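Local coordinates for amidohydrolase 3 domain-containing protein (Pyrococcus horikoshii, PDB 3IGH), which is of unknown function but probably hydrolyses carbon-nitrogen bonds other than peptide bonds, at residues D65-L70 against R336-S341; M208-K213 against V231-T236; G260-T265 against D310-A315; K355-V360 against A448-A453. All blocks are in the same frame, centred on the assembly; numbering follows the deposited sequence.

Contact 1 (D65-L70 against R336-S341); sequences DSHLHL and RIEHAS. With SO4 (sulfate ion), chain B.
H67 meets E338 through ND1 and a bound sulfate through NE2, so both nitrogens of its ring are engaged. The bond from H67 ND1 to E338 OE1 is 2.7 Å and nearly straight (174°); ring and carboxylate are almost coplanar, and the donor comes to the anti side of the oxygen. H67 NE2 donates to sulfate O1 at 3.0 Å, an oxygen that H69 NE2 reaches by a weak bond. H339 NE2 holds sulfate O2 at 2.9 Å, while the edge of its ring points to the face of H67. H67 and H69 make up the His-X-His signature at the end of the first strand of an amidohydrolase barrel; in relatives the two imidazoles usually bind a catalytic metal, and here the sulfate, probably from the crystallisation liquor, lies at them. Behind this shell, R336 grips E338 side-on: NE to OE2 at 2.8 Å, and NH2 to the syn side of OE1 at 3.0 Å. A bend of E338 at chi2 (-53°) lays CD beside H67 ND1. An alanine in place of E338 would probably leave H67 ND1 and R336 NE without the carboxylate they bind, and let the imidazole turn about its remaining bond to the sulfate. R336 NH2 also donates to S66 O at 2.6 Å. D65 OD1 accepts from H67 N at 3.1 Å in an Asx turn, and D65 OD2 is bonded to T399.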
loop_
_atom_site.group_PDB
_atom_site.type_symbol
_atom_site.label_atom_id
_atom_site.label_comp_id
_atom_site.label_asym_id
_atom_site.label_seq_id
_atom_site.Cartn_x
_atom_site.Cartn_y
_atom_site.Cartn_z
ATOM N N ASP A 65 -11.596 4.311 -17.229
ATOM C CA ASP A 65 -12.952 3.830 -17.018
ATOM C C ASP A 65 -13.246 3.915 -15.529
ATOM O O ASP A 65 -12.715 3.144 -14.750
ATOM C CB ASP A 65 -13.099 2.384 -17.507
ATOM C CG ASP A 65 -14.558 1.915 -17.558
ATOM O OD1 ASP A 65 -15.321 2.119 -16.589
ATOM O OD2 ASP A 65 -14.942 1.282 -18.562
ATOM N N SER A 66 -14.124 4.829 -15.139
ATOM C CA SER A 66 -14.314 5.111 -13.711
ATOM C C SER A 66 -15.228 4.136 -12.962
ATOM O O SER A 66 -15.500 4.339 -11.774
ATOM C CB SER A 66 -14.781 6.561 -13.513
ATOM O OG SER A 66 -16.042 6.773 -14.116
ATOM N N HIS A 67 -15.672 3.063 -13.619
ATOM C CA HIS A 67 -16.565 2.083 -12.968
ATOM C C HIS A 67 -16.674 0.815 -13.795
ATOM O O HIS A 67 -17.428 0.767 -14.764
ATOM C CB HIS A 67 -17.961 2.702 -12.747
ATOM C CG HIS A 67 -18.935 1.823 -12.020
ATOM N ND1 HIS A 67 -19.598 2.243 -10.888
ATOM C CD2 HIS A 67 -19.390 0.575 -12.278
ATOM C CE1 HIS A 67 -20.413 1.289 -10.475
ATOM N NE2 HIS A 67 -20.300 0.261 -11.295
ATOM N N LEU A 68 -15.939 -0.221 -13.403
ATOM C CA LEU A 68 -16.118 -1.532 -14.009
ATOM C C LEU A 68 -15.796 -2.654 -13.028
ATOM O O LEU A 68 -15.342 -2.407 -11.907
ATOM C CB LEU A 68 -15.313 -1.663 -15.322
ATOM C CG LEU A 68 -13.835 -1.279 -15.399
ATOM C CD1 LEU A 68 -12.945 -2.134 -14.478
ATOM C CD2 LEU A 68 -13.383 -1.421 -16.835
ATOM N N HIS A 69 -16.014 -3.884 -13.473
ATOM C CA HIS A 69 -15.773 -5.067 -12.672
ATOM C C HIS A 69 -14.720 -5.891 -13.383
ATOM O O HIS A 69 -15.026 -6.643 -14.306
ATOM C CB HIS A 69 -17.058 -5.877 -12.535
ATOM C CG HIS A 69 -18.213 -5.096 -11.992
ATOM N ND1 HIS A 69 -18.472 -4.993 -10.642
ATOM C CD2 HIS A 69 -19.185 -4.394 -12.618
ATOM C CE1 HIS A 69 -19.550 -4.248 -10.459
ATOM N NE2 HIS A 69 -19.999 -3.868 -11.642
ATOM N N LEU A 70 -13.476 -5.735 -12.943
ATOM C CA LEU A 70 -12.317 -6.340 -13.576
ATOM C C LEU A 70 -12.403 -7.864 -13.541
ATOM O O LEU A 70 -12.138 -8.524 -14.542
ATOM C CB LEU A 70 -11.056 -5.837 -12.859
ATOM C CG LEU A 70 -9.779 -5.378 -13.550
ATOM C CD1 LEU A 70 -10.031 -4.562 -14.802
ATOM C CD2 LEU A 70 -8.935 -4.563 -12.573
ATOM N N ARG A 336 -19.075 9.990 -4.179
ATOM C CA ARG A 336 -19.401 9.779 -5.575
ATOM C C ARG A 336 -20.674 8.955 -5.720
ATOM O O ARG A 336 -20.976 8.104 -4.877
ATOM C CB ARG A 336 -18.210 9.198 -6.374
ATOM C CG ARG A 336 -17.538 7.993 -5.774
ATOM C CD ARG A 336 -16.379 7.477 -6.650
ATOM N NE ARG A 336 -16.841 6.864 -7.896
ATOM C CZ ARG A 336 -16.040 6.335 -8.820
ATOM N NH1 ARG A 336 -14.722 6.324 -8.652
ATOM N NH2 ARG A 336 -16.567 5.811 -9.917
ATOM N N ILE A 337 -21.437 9.266 -6.763
ATOM C CA ILE A 337 -22.642 8.515 -7.071
ATOM C C ILE A 337 -22.439 7.788 -8.397
ATOM O O ILE A 337 -21.931 8.360 -9.353
ATOM C CB ILE A 337 -23.897 9.420 -7.065
ATOM C CG1 ILE A 337 -24.285 9.746 -5.621
ATOM C CG2 ILE A 337 -25.088 8.752 -7.767
ATOM C CD1 ILE A 337 -24.930 11.100 -5.455
ATOM N N GLU A 338 -22.807 6.509 -8.408
ATOM C CA GLU A 338 -22.695 5.665 -9.584
ATOM C C GLU A 338 -24.044 5.592 -10.288
ATOM O O GLU A 338 -25.080 5.422 -9.628
ATOM C CB GLU A 338 -22.234 4.262 -9.188
ATOM C CG GLU A 338 -21.030 4.241 -8.243
ATOM C CD GLU A 338 -19.856 5.058 -8.769
ATOM O OE1 GLU A 338 -19.316 4.718 -9.841
ATOM O OE2 GLU A 338 -19.480 6.047 -8.110
ATOM N N HIS A 339 -23.991 5.726 -11.620
ATOM C CA HIS A 339 -25.125 5.702 -12.553
ATOM C C HIS A 339 -25.844 7.042 -12.681
ATOM O O HIS A 339 -25.800 7.676 -13.747
ATOM C CB HIS A 339 -26.125 4.583 -12.236
ATOM C CG HIS A 339 -25.557 3.204 -12.359
ATOM N ND1 HIS A 339 -25.784 2.402 -13.456
ATOM C CD2 HIS A 339 -24.796 2.474 -11.509
ATOM C CE1 HIS A 339 -25.170 1.244 -13.285
ATOM N NE2 HIS A 339 -24.560 1.264 -12.113
ATOM N N ALA A 340 -26.509 7.456 -11.598
ATOM C CA ALA A 340 -27.335 8.676 -11.569
ATOM C C ALA A 340 -28.284 8.722 -12.774
ATOM O O ALA A 340 -28.379 9.729 -13.481
ATOM C CB ALA A 340 -26.455 9.934 -11.495
ATOM N N SER A 341 -28.977 7.607 -12.994
ATOM C CA SER A 341 -29.717 7.366 -14.235
ATOM C C SER A 341 -30.957 8.240 -14.393
ATOM O O SER A 341 -31.312 8.622 -15.506
ATOM C CB SER A 341 -30.104 5.892 -14.322
ATOM O OG SER A 341 -28.956 5.064 -14.162
HETATM S S SO4 B . -23.282 -1.592 -10.254
HETATM O O1 SO4 B . -21.908 -2.053 -10.240
HETATM O O2 SO4 B . -23.709 -1.419 -11.634
HETATM O O3 SO4 B . -24.130 -2.604 -9.640
HETATM O O4 SO4 B . -23.369 -0.306 -9.551
#

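Contact 2 (M208-K213 against V231-T236). With SO4 (sulfate ion), chain H.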
loop_
_atom_site.group_PDB
_atom_site.type_symbol
_atom_site.label_atom_id
_atom_site.label_comp_id
_atom_site.label_asym_id
_atom_site.label_seq_id
_atom_site.Cartn_x
_atom_site.Cartn_y
_atom_site.Cartn_z
ATOM N N MET A 208 -14.942 -1.691 -9.071
ATOM C CA MET A 208 -16.019 -1.621 -8.071
ATOM C C MET A 208 -16.407 -2.976 -7.500
ATOM O O MET A 208 -16.443 -3.957 -8.228
ATOM C CB MET A 208 -17.251 -0.977 -8.700
ATOM C CG MET A 208 -16.902 0.236 -9.569
ATOM S SD MET A 208 -16.114 1.546 -8.602
ATOM C CE MET A 208 -17.505 1.807 -7.531
ATOM N N SER A 209 -16.733 -2.988 -6.202
ATOM C CA SER A 209 -17.091 -4.196 -5.434
ATOM C C SER A 209 -16.005 -5.263 -5.483
ATOM O O SER A 209 -16.233 -6.412 -5.880
ATOM C CB SER A 209 -18.472 -4.748 -5.818
ATOM O OG SER A 209 -19.470 -3.783 -5.554
ATOM N N VAL A 210 -14.810 -4.860 -5.076
ATOM C CA VAL A 210 -13.703 -5.796 -4.946
ATOM C C VAL A 210 -13.987 -6.648 -3.708
ATOM O O VAL A 210 -14.074 -6.115 -2.593
ATOM C CB VAL A 210 -12.346 -5.027 -4.793
ATOM C CG1 VAL A 210 -11.185 -5.983 -4.561
ATOM C CG2 VAL A 210 -12.082 -4.178 -6.016
ATOM N N ASN A 211 -14.153 -7.958 -3.898
ATOM C CA ASN A 211 -14.375 -8.866 -2.772
ATOM C C ASN A 211 -13.048 -9.392 -2.200
ATOM O O ASN A 211 -11.976 -8.931 -2.593
ATOM C CB ASN A 211 -15.352 -10.015 -3.141
ATOM C CG ASN A 211 -14.826 -10.935 -4.251
ATOM O OD1 ASN A 211 -13.620 -11.137 -4.406
ATOM N ND2 ASN A 211 -15.752 -11.511 -5.025
ATOM N N GLU A 212 -13.127 -10.363 -1.294
ATOM C CA GLU A 212 -11.953 -10.830 -0.539
ATOM C C GLU A 212 -10.895 -11.451 -1.439
ATOM O O GLU A 212 -9.717 -11.088 -1.372
ATOM C CB GLU A 212 -12.370 -11.835 0.551
ATOM C CG GLU A 212 -13.111 -11.229 1.757
ATOM C CD GLU A 212 -14.632 -11.039 1.567
ATOM O OE1 GLU A 212 -15.167 -11.137 0.426
ATOM O OE2 GLU A 212 -15.300 -10.777 2.596
ATOM N N LYS A 213 -11.319 -12.366 -2.304
ATOM C CA LYS A 213 -10.380 -13.026 -3.214
ATOM C C LYS A 213 -9.866 -12.154 -4.352
ATOM O O LYS A 213 -8.718 -12.315 -4.783
ATOM C CB LYS A 213 -10.972 -14.321 -3.752
ATOM C CG LYS A 213 -11.110 -15.376 -2.690
ATOM C CD LYS A 213 -11.531 -16.706 -3.261
ATOM C CE LYS A 213 -11.573 -17.742 -2.149
ATOM N NZ LYS A 213 -12.164 -19.023 -2.607
ATOM N N VAL A 231 -5.293 0.637 -10.990
ATOM C CA VAL A 231 -6.521 0.086 -10.433
ATOM C C VAL A 231 -6.865 0.812 -9.137
ATOM O O VAL A 231 -6.115 0.749 -8.164
ATOM C CB VAL A 231 -6.392 -1.435 -10.173
ATOM C CG1 VAL A 231 -7.679 -1.993 -9.535
ATOM C CG2 VAL A 231 -6.056 -2.190 -11.466
ATOM N N PHE A 232 -8.011 1.488 -9.127
ATOM C CA PHE A 232 -8.529 2.113 -7.918
ATOM C C PHE A 232 -9.624 1.197 -7.352
ATOM O O PHE A 232 -10.752 1.156 -7.861
ATOM C CB PHE A 232 -9.014 3.547 -8.219
ATOM C CG PHE A 232 -7.888 4.487 -8.581
ATOM C CD1 PHE A 232 -7.341 5.337 -7.618
ATOM C CD2 PHE A 232 -7.325 4.475 -9.867
ATOM C CE1 PHE A 232 -6.266 6.174 -7.928
ATOM C CE2 PHE A 232 -6.251 5.315 -10.195
ATOM C CZ PHE A 232 -5.720 6.163 -9.217
ATOM N N ALA A 233 -9.269 0.449 -6.310
ATOM C CA ALA A 233 -10.140 -0.591 -5.753
ATOM C C ALA A 233 -11.196 -0.029 -4.815
ATOM O O ALA A 233 -10.879 0.597 -3.807
ATOM C CB ALA A 233 -9.321 -1.661 -5.040
ATOM N N TYR A 234 -12.456 -0.260 -5.162
ATOM C CA TYR A 234 -13.564 0.051 -4.264
ATOM C C TYR A 234 -14.104 -1.261 -3.735
ATOM O O TYR A 234 -14.733 -2.036 -4.463
ATOM C CB TYR A 234 -14.646 0.864 -4.983
ATOM C CG TYR A 234 -14.281 2.323 -5.184
ATOM C CD1 TYR A 234 -13.334 2.705 -6.141
ATOM C CD2 TYR A 234 -14.910 3.329 -4.437
ATOM C CE1 TYR A 234 -12.999 4.051 -6.330
ATOM C CE2 TYR A 234 -14.583 4.690 -4.627
ATOM C CZ TYR A 234 -13.626 5.031 -5.578
ATOM O OH TYR A 234 -13.296 6.348 -5.788
ATOM N N VAL A 235 -13.832 -1.509 -2.459
ATOM C CA VAL A 235 -14.126 -2.784 -1.834
ATOM C C VAL A 235 -15.589 -2.926 -1.382
ATOM O O VAL A 235 -16.323 -1.948 -1.251
ATOM C CB VAL A 235 -13.166 -3.042 -0.640
ATOM C CG1 VAL A 235 -11.691 -2.894 -1.072
ATOM C CG2 VAL A 235 -13.460 -2.097 0.528
ATOM N N THR A 236 -16.010 -4.165 -1.150
ATOM C CA THR A 236 -17.322 -4.441 -0.576
ATOM C C THR A 236 -17.275 -4.056 0.909
ATOM O O THR A 236 -16.179 -3.986 1.488
ATOM C CB THR A 236 -17.667 -5.951 -0.677
ATOM O OG1 THR A 236 -16.701 -6.696 0.067
ATOM C CG2 THR A 236 -17.664 -6.427 -2.138
HETATM S S SO4 H . -18.986 -11.178 -3.065
HETATM O O1 SO4 H . -18.408 -11.075 -4.398
HETATM O O2 SO4 H . -20.276 -11.854 -3.126
HETATM O O3 SO4 H . -18.089 -11.938 -2.206
HETATM O O4 SO4 H . -19.162 -9.846 -2.504
HETATM O O HOH W 1 -17.147 -9.323 -0.162
#
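M208-V210 and Y234-T236 close two parallel strands of a beta-alpha-beta unit in the barrel, joined through helix 212-223. V210 is bonded through both its backbone groups: its N donates to Y234 O at 2.9 Å, and its O accepts from T236 N at 3.1 Å. On one face M208 lies alongside Y234 in a Met-aromatic contact, SD standing 4.4 Å from the centroid of the Y234 ring, obliquely. The flexible thioether suits this place because bends at chi2 and chi3 (both -62°) also bring CE against CB and CG of the tyrosine. Between the strands, V210 CG2 packs on A233 CB at 3.9 Å; T236 CG2 covers S209. N211 and T236 are polar N-caps, binding the backbone N of A214 and V239. N211 ND2 holds a second sulfate through O1 at 2.8 Å, and a water joins T236 OG1 to E212. Outward, V210 packs on L215 and L218 of helix 212-223 and V235 on L243 of helix 237-246; inward, M208 touches K262 and Y234 OH bonds D310.

Contact 3 (G260-T265 against D310-A315); sequences GVKLFT and DVAIHA. With SO4 (sulfate ion), chain B.
K262 leaves its strand on the face shared with A312 and H314, its chain bending at chi2 and chi4 toward the bound sulfate. CB starts off with CG anti to the backbone N (chi1 171°); CG passes S209 OG, and CD lies 3.5 Å from A312 O and 4.1 Å from A312 CB, a small methyl the chain can pass closely. CE touches H314 CB at 3.6 Å and sits over the rim of one face of F264. NZ ends on sulfate O4 at 2.8 Å, the oxygen that H314 ND1 binds at 2.8 Å, nearly straight (172°). F264 CD1 rests over the face of the H314 ring, 3.6 Å from CG. H314 O accepts from T265 twice, N at 3.0 Å and OG1 at 2.6 Å, the hydroxyl in the carbonyl plane on a lone pair. An alanine in place of T265 would probably cost H314 O the hydroxyl bond, keeping the one from T265 N, and open a gap beside I313 CG2. Parallel strands carrying polar groups to a pocket at their C-terminal ends are characteristic of a TIM barrel, and a histidine near the end of the fifth strand is commonly a metal ligand in amidohydrolases.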
loop_
_atom_site.group_PDB
_atom_site.type_symbol
_atom_site.label_atom_id
_atom_site.label_comp_id
_atom_site.label_asym_id
_atom_site.label_seq_id
_atom_site.Cartn_x
_atom_site.Cartn_y
_atom_site.Cartn_z
ATOM N N GLY A 260 -11.514 2.965 -1.865
ATOM C CA GLY A 260 -12.811 3.246 -1.252
ATOM C C GLY A 260 -13.668 2.029 -0.984
ATOM O O GLY A 260 -13.194 0.901 -1.059
ATOM N N VAL A 261 -14.929 2.286 -0.653
ATOM C CA VAL A 261 -15.940 1.244 -0.466
ATOM C C VAL A 261 -17.082 1.514 -1.452
ATOM O O VAL A 261 -17.356 2.671 -1.799
ATOM C CB VAL A 261 -16.479 1.217 1.012
ATOM C CG1 VAL A 261 -17.238 2.499 1.357
ATOM C CG2 VAL A 261 -17.364 -0.012 1.275
ATOM N N LYS A 262 -17.750 0.449 -1.885
ATOM C CA LYS A 262 -18.889 0.566 -2.778
ATOM C C LYS A 262 -20.183 0.144 -2.068
ATOM O O LYS A 262 -20.263 -0.943 -1.502
ATOM C CB LYS A 262 -18.650 -0.258 -4.055
ATOM C CG LYS A 262 -19.854 -0.395 -4.996
ATOM C CD LYS A 262 -20.356 0.944 -5.513
ATOM C CE LYS A 262 -21.594 0.758 -6.384
ATOM N NZ LYS A 262 -21.325 -0.015 -7.622
ATOM N N LEU A 263 -21.172 1.032 -2.102
ATOM C CA LEU A 263 -22.491 0.809 -1.494
ATOM C C LEU A 263 -23.619 0.898 -2.525
ATOM O O LEU A 263 -23.449 1.483 -3.599
ATOM C CB LEU A 263 -22.761 1.864 -0.408
ATOM C CG LEU A 263 -21.695 1.986 0.691
ATOM C CD1 LEU A 263 -21.990 3.174 1.575
ATOM C CD2 LEU A 263 -21.649 0.707 1.476
ATOM N N PHE A 264 -24.783 0.368 -2.153
ATOM C CA PHE A 264 -25.967 0.323 -3.021
ATOM C C PHE A 264 -27.167 0.919 -2.298
ATOM O O PHE A 264 -27.389 0.634 -1.125
ATOM C CB PHE A 264 -26.302 -1.128 -3.375
ATOM C CG PHE A 264 -25.260 -1.807 -4.211
ATOM C CD1 PHE A 264 -25.364 -1.808 -5.603
ATOM C CD2 PHE A 264 -24.177 -2.450 -3.614
ATOM C CE1 PHE A 264 -24.400 -2.436 -6.389
ATOM C CE2 PHE A 264 -23.200 -3.074 -4.393
ATOM C CZ PHE A 264 -23.316 -3.070 -5.782
ATOM N N THR A 265 -27.925 1.756 -2.990
ATOM C CA THR A 265 -29.240 2.163 -2.499
ATOM C C THR A 265 -30.350 1.330 -3.135
ATOM O O THR A 265 -31.277 0.928 -2.442
ATOM C CB THR A 265 -29.547 3.644 -2.756
ATOM O OG1 THR A 265 -29.343 3.944 -4.143
ATOM C CG2 THR A 265 -28.662 4.532 -1.900
ATOM N N ASP A 310 -12.631 6.625 0.061
ATOM C CA ASP A 310 -13.741 7.186 -0.710
ATOM C C ASP A 310 -14.999 6.331 -0.512
ATOM O O ASP A 310 -14.938 5.195 -0.042
ATOM C CB ASP A 310 -13.382 7.266 -2.202
ATOM C CG ASP A 310 -14.284 8.217 -2.988
ATOM O OD1 ASP A 310 -15.027 9.014 -2.377
ATOM O OD2 ASP A 310 -14.253 8.171 -4.240
ATOM N N VAL A 311 -16.149 6.898 -0.829
ATOM C CA VAL A 311 -17.411 6.184 -0.712
ATOM C C VAL A 311 -18.198 6.388 -2.015
ATOM O O VAL A 311 -18.516 7.525 -2.394
ATOM C CB VAL A 311 -18.230 6.700 0.505
ATOM C CG1 VAL A 311 -19.548 5.929 0.627
ATOM C CG2 VAL A 311 -17.392 6.600 1.804
ATOM N N ALA A 312 -18.490 5.282 -2.689
ATOM C CA ALA A 312 -19.274 5.297 -3.918
ATOM C C ALA A 312 -20.607 4.638 -3.666
ATOM O O ALA A 312 -20.670 3.530 -3.137
ATOM C CB ALA A 312 -18.536 4.573 -5.061
ATOM N N ILE A 313 -21.677 5.331 -4.042
ATOM C CA ILE A 313 -23.019 4.806 -3.853
ATOM C C ILE A 313 -23.752 4.661 -5.194
ATOM O O ILE A 313 -23.955 5.639 -5.910
ATOM C CB ILE A 313 -23.862 5.692 -2.893
ATOM C CG1 ILE A 313 -23.105 5.931 -1.567
ATOM C CG2 ILE A 313 -25.204 5.023 -2.632
ATOM C CD1 ILE A 313 -23.897 6.712 -0.494
ATOM N N HIS A 314 -24.144 3.434 -5.504
ATOM C CA HIS A 314 -25.036 3.129 -6.629
ATOM C C HIS A 314 -26.409 3.746 -6.355
ATOM O O HIS A 314 -27.033 3.450 -5.329
ATOM C CB HIS A 314 -25.124 1.601 -6.740
ATOM C CG HIS A 314 -26.234 1.076 -7.609
ATOM N ND1 HIS A 314 -25.994 0.260 -8.695
ATOM C CD2 HIS A 314 -27.583 1.176 -7.509
ATOM C CE1 HIS A 314 -27.142 -0.091 -9.245
ATOM N NE2 HIS A 314 -28.123 0.462 -8.552
ATOM N N ALA A 315 -26.873 4.588 -7.273
ATOM C CA ALA A 315 -28.250 5.108 -7.247
ATOM C C ALA A 315 -28.768 5.262 -8.674
ATOM O O ALA A 315 -28.312 6.127 -9.409
ATOM C CB ALA A 315 -28.314 6.445 -6.514
HETATM S S SO4 B . -23.282 -1.592 -10.254
HETATM O O1 SO4 B . -21.908 -2.053 -10.240
HETATM O O2 SO4 B . -23.709 -1.419 -11.634
HETATM O O3 SO4 B . -24.130 -2.604 -9.640
HETATM O O4 SO4 B . -23.369 -0.306 -9.551
#

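Contact 4 (K355-V360 against A448-A453)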
loop_
_atom_site.group_PDB
_atom_site.type_symbol
_atom_site.label_atom_id
_atom_site.label_comp_id
_atom_site.label_asym_id
_atom_site.label_seq_id
_atom_site.Cartn_x
_atom_site.Cartn_y
_atom_site.Cartn_z
ATOM N N LYS A 355 -21.579 18.988 -3.793
ATOM C CA LYS A 355 -20.293 18.837 -4.476
ATOM C C LYS A 355 -19.944 17.370 -4.773
ATOM O O LYS A 355 -18.774 16.996 -4.773
ATOM C CB LYS A 355 -19.162 19.517 -3.679
ATOM C CG LYS A 355 -19.281 21.034 -3.563
ATOM C CD LYS A 355 -18.120 21.590 -2.747
ATOM C CE LYS A 355 -17.811 23.036 -3.121
ATOM N NZ LYS A 355 -18.804 23.995 -2.568
ATOM N N VAL A 356 -20.959 16.550 -5.040
ATOM C CA VAL A 356 -20.722 15.125 -5.283
ATOM C C VAL A 356 -20.079 14.905 -6.657
ATOM O O VAL A 356 -20.200 15.751 -7.557
ATOM C CB VAL A 356 -21.999 14.250 -5.115
ATOM C CG1 VAL A 356 -22.534 14.331 -3.682
ATOM C CG2 VAL A 356 -23.076 14.635 -6.119
ATOM N N ARG A 357 -19.361 13.792 -6.779
ATOM C CA ARG A 357 -18.782 13.342 -8.042
ATOM C C ARG A 357 -19.725 12.327 -8.678
ATOM O O ARG A 357 -20.395 11.589 -7.974
ATOM C CB ARG A 357 -17.408 12.709 -7.788
ATOM C CG ARG A 357 -16.326 13.739 -7.520
ATOM C CD ARG A 357 -15.165 13.157 -6.725
ATOM N NE ARG A 357 -15.487 12.877 -5.327
ATOM C CZ ARG A 357 -15.325 11.688 -4.742
ATOM N NH1 ARG A 357 -14.855 10.666 -5.437
ATOM N NH2 ARG A 357 -15.613 11.524 -3.457
ATOM N N LEU A 358 -19.798 12.307 -10.009
ATOM C CA LEU A 358 -20.707 11.392 -10.705
ATOM C C LEU A 358 -19.974 10.522 -11.722
ATOM O O LEU A 358 -19.234 11.024 -12.561
ATOM C CB LEU A 358 -21.834 12.163 -11.414
ATOM C CG LEU A 358 -22.709 13.168 -10.643
ATOM C CD1 LEU A 358 -23.630 13.917 -11.597
ATOM C CD2 LEU A 358 -23.532 12.484 -9.558
ATOM N N SER A 359 -20.200 9.211 -11.646
ATOM C CA SER A 359 -19.710 8.290 -12.662
ATOM C C SER A 359 -20.900 7.747 -13.445
ATOM O O SER A 359 -21.771 7.081 -12.889
ATOM C CB SER A 359 -18.918 7.158 -12.012
ATOM O OG SER A 359 -18.517 6.195 -12.954
ATOM N N VAL A 360 -20.941 8.051 -14.739
ATOM C CA VAL A 360 -22.079 7.668 -15.572
ATOM C C VAL A 360 -21.648 6.719 -16.683
ATOM O O VAL A 360 -20.464 6.636 -17.014
ATOM C CB VAL A 360 -22.799 8.903 -16.184
ATOM C CG1 VAL A 360 -23.417 9.777 -15.087
ATOM C CG2 VAL A 360 -21.873 9.717 -17.080
ATOM N N ALA A 448 -10.760 10.455 -13.850
ATOM C CA ALA A 448 -9.690 10.516 -12.853
ATOM C C ALA A 448 -10.101 11.315 -11.618
ATOM O O ALA A 448 -9.905 10.869 -10.487
ATOM C CB ALA A 448 -8.444 11.101 -13.470
ATOM N N ARG A 449 -10.670 12.496 -11.843
ATOM C CA ARG A 449 -11.137 13.334 -10.746
ATOM C C ARG A 449 -12.228 12.657 -9.931
ATOM O O ARG A 449 -12.200 12.712 -8.700
ATOM C CB ARG A 449 -11.635 14.682 -11.270
ATOM C CG ARG A 449 -10.515 15.597 -11.754
ATOM C CD ARG A 449 -9.825 16.295 -10.591
ATOM N NE ARG A 449 -10.638 17.420 -10.128
ATOM C CZ ARG A 449 -10.332 18.209 -9.103
ATOM N NH1 ARG A 449 -9.220 18.009 -8.405
ATOM N NH2 ARG A 449 -11.147 19.204 -8.772
ATOM N N VAL A 450 -13.174 12.014 -10.619
ATOM C CA VAL A 450 -14.248 11.243 -9.958
ATOM C C VAL A 450 -13.671 10.112 -9.068
ATOM O O VAL A 450 -14.212 9.795 -7.999
ATOM C CB VAL A 450 -15.279 10.739 -11.029
ATOM C CG1 VAL A 450 -16.219 9.666 -10.489
ATOM C CG2 VAL A 450 -16.087 11.924 -11.557
ATOM N N SER A 451 -12.542 9.555 -9.504
ATOM C CA SER A 451 -11.866 8.464 -8.805
ATOM C C SER A 451 -10.797 8.964 -7.830
ATOM O O SER A 451 -10.042 8.162 -7.275
ATOM C CB SER A 451 -11.206 7.535 -9.825
ATOM O OG SER A 451 -12.139 7.090 -10.796
ATOM N N LEU A 452 -10.721 10.285 -7.648
ATOM C CA LEU A 452 -9.718 10.932 -6.774
ATOM C C LEU A 452 -8.275 10.585 -7.167
ATOM O O LEU A 452 -7.405 10.414 -6.323
ATOM C CB LEU A 452 -9.998 10.651 -5.284
ATOM C CG LEU A 452 -11.393 11.049 -4.763
ATOM C CD1 LEU A 452 -11.574 10.653 -3.286
ATOM C CD2 LEU A 452 -11.662 12.542 -4.953
ATOM N N ALA A 453 -8.038 10.482 -8.466
ATOM C CA ALA A 453 -6.700 10.206 -8.986
ATOM C C ALA A 453 -6.132 11.530 -9.441
ATOM O O ALA A 453 -6.326 11.922 -10.602
ATOM C CB ALA A 453 -6.789 9.260 -10.147
#
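R357 NH1 donates to V450 O at 2.8 Å (142°), the acceptor lying in the guanidinium plane, and so ties strand 357-360 to the C-terminal end of helix 436-450. Carbonyls at a helix C-terminus carry partial negative charge, which would probably favour a cationic partner such as arginine. The chain gets there by a bend at chi3 (-71°), which places the NE of R357; just before it, CD passes R449 O at 3.6 Å. L452 crosses the arginine at about a right angle, its CD2 3.6 Å above one face of the guanidinium and offset toward the rim, a flat surface that accepts an apolar branch. L452 is the C-prime residue of a Schellman motif, and the turn of the chain there, with positive phi, brings its side chain to the arginine; A453 N bonds A448 O at 2.8 Å, and L452 N bonds R449 O at 3.0 Å. V450 packs against the strand, and a beta-branched residue presents two methyls to it at once: both approach L358 O, CG2 the nearer at 3.4 Å, and CG1 also meets S359 CB at 4.0 Å. R357 NH2 forms a salt bridge with D310 and bonds P334 O. Strand 357-360 runs between strands 336-337 and 395-397 of the barrel, and S359 OG bonds S66 OG of strand 58-68, while V450 and S451 pack on R336.

In the fold
All four contacts are buried, though contact 4 includes two exposed residues, R449 and L452, at its helix end. Contacts 2 and 3 each pair parallel barrel strands by backbone bonds, and strands 230-235 and 256-264 are neighbours. Contact 1 reaches across the barrel between strand ends by side chains, histidine to carboxylate and arginine to a backbone carbonyl, and shares one sulfate with contact 3; contact 2 holds a different sulfate at its helix starts. Contact 4 joins a strand to a helix end, with one arginine bond and apolar packing. Polar chains connect the sites: D310 of contact 3 meets Y234 of contact 2 and R357 of contact 4, and S66 bonds S359 between contacts 1 and 4.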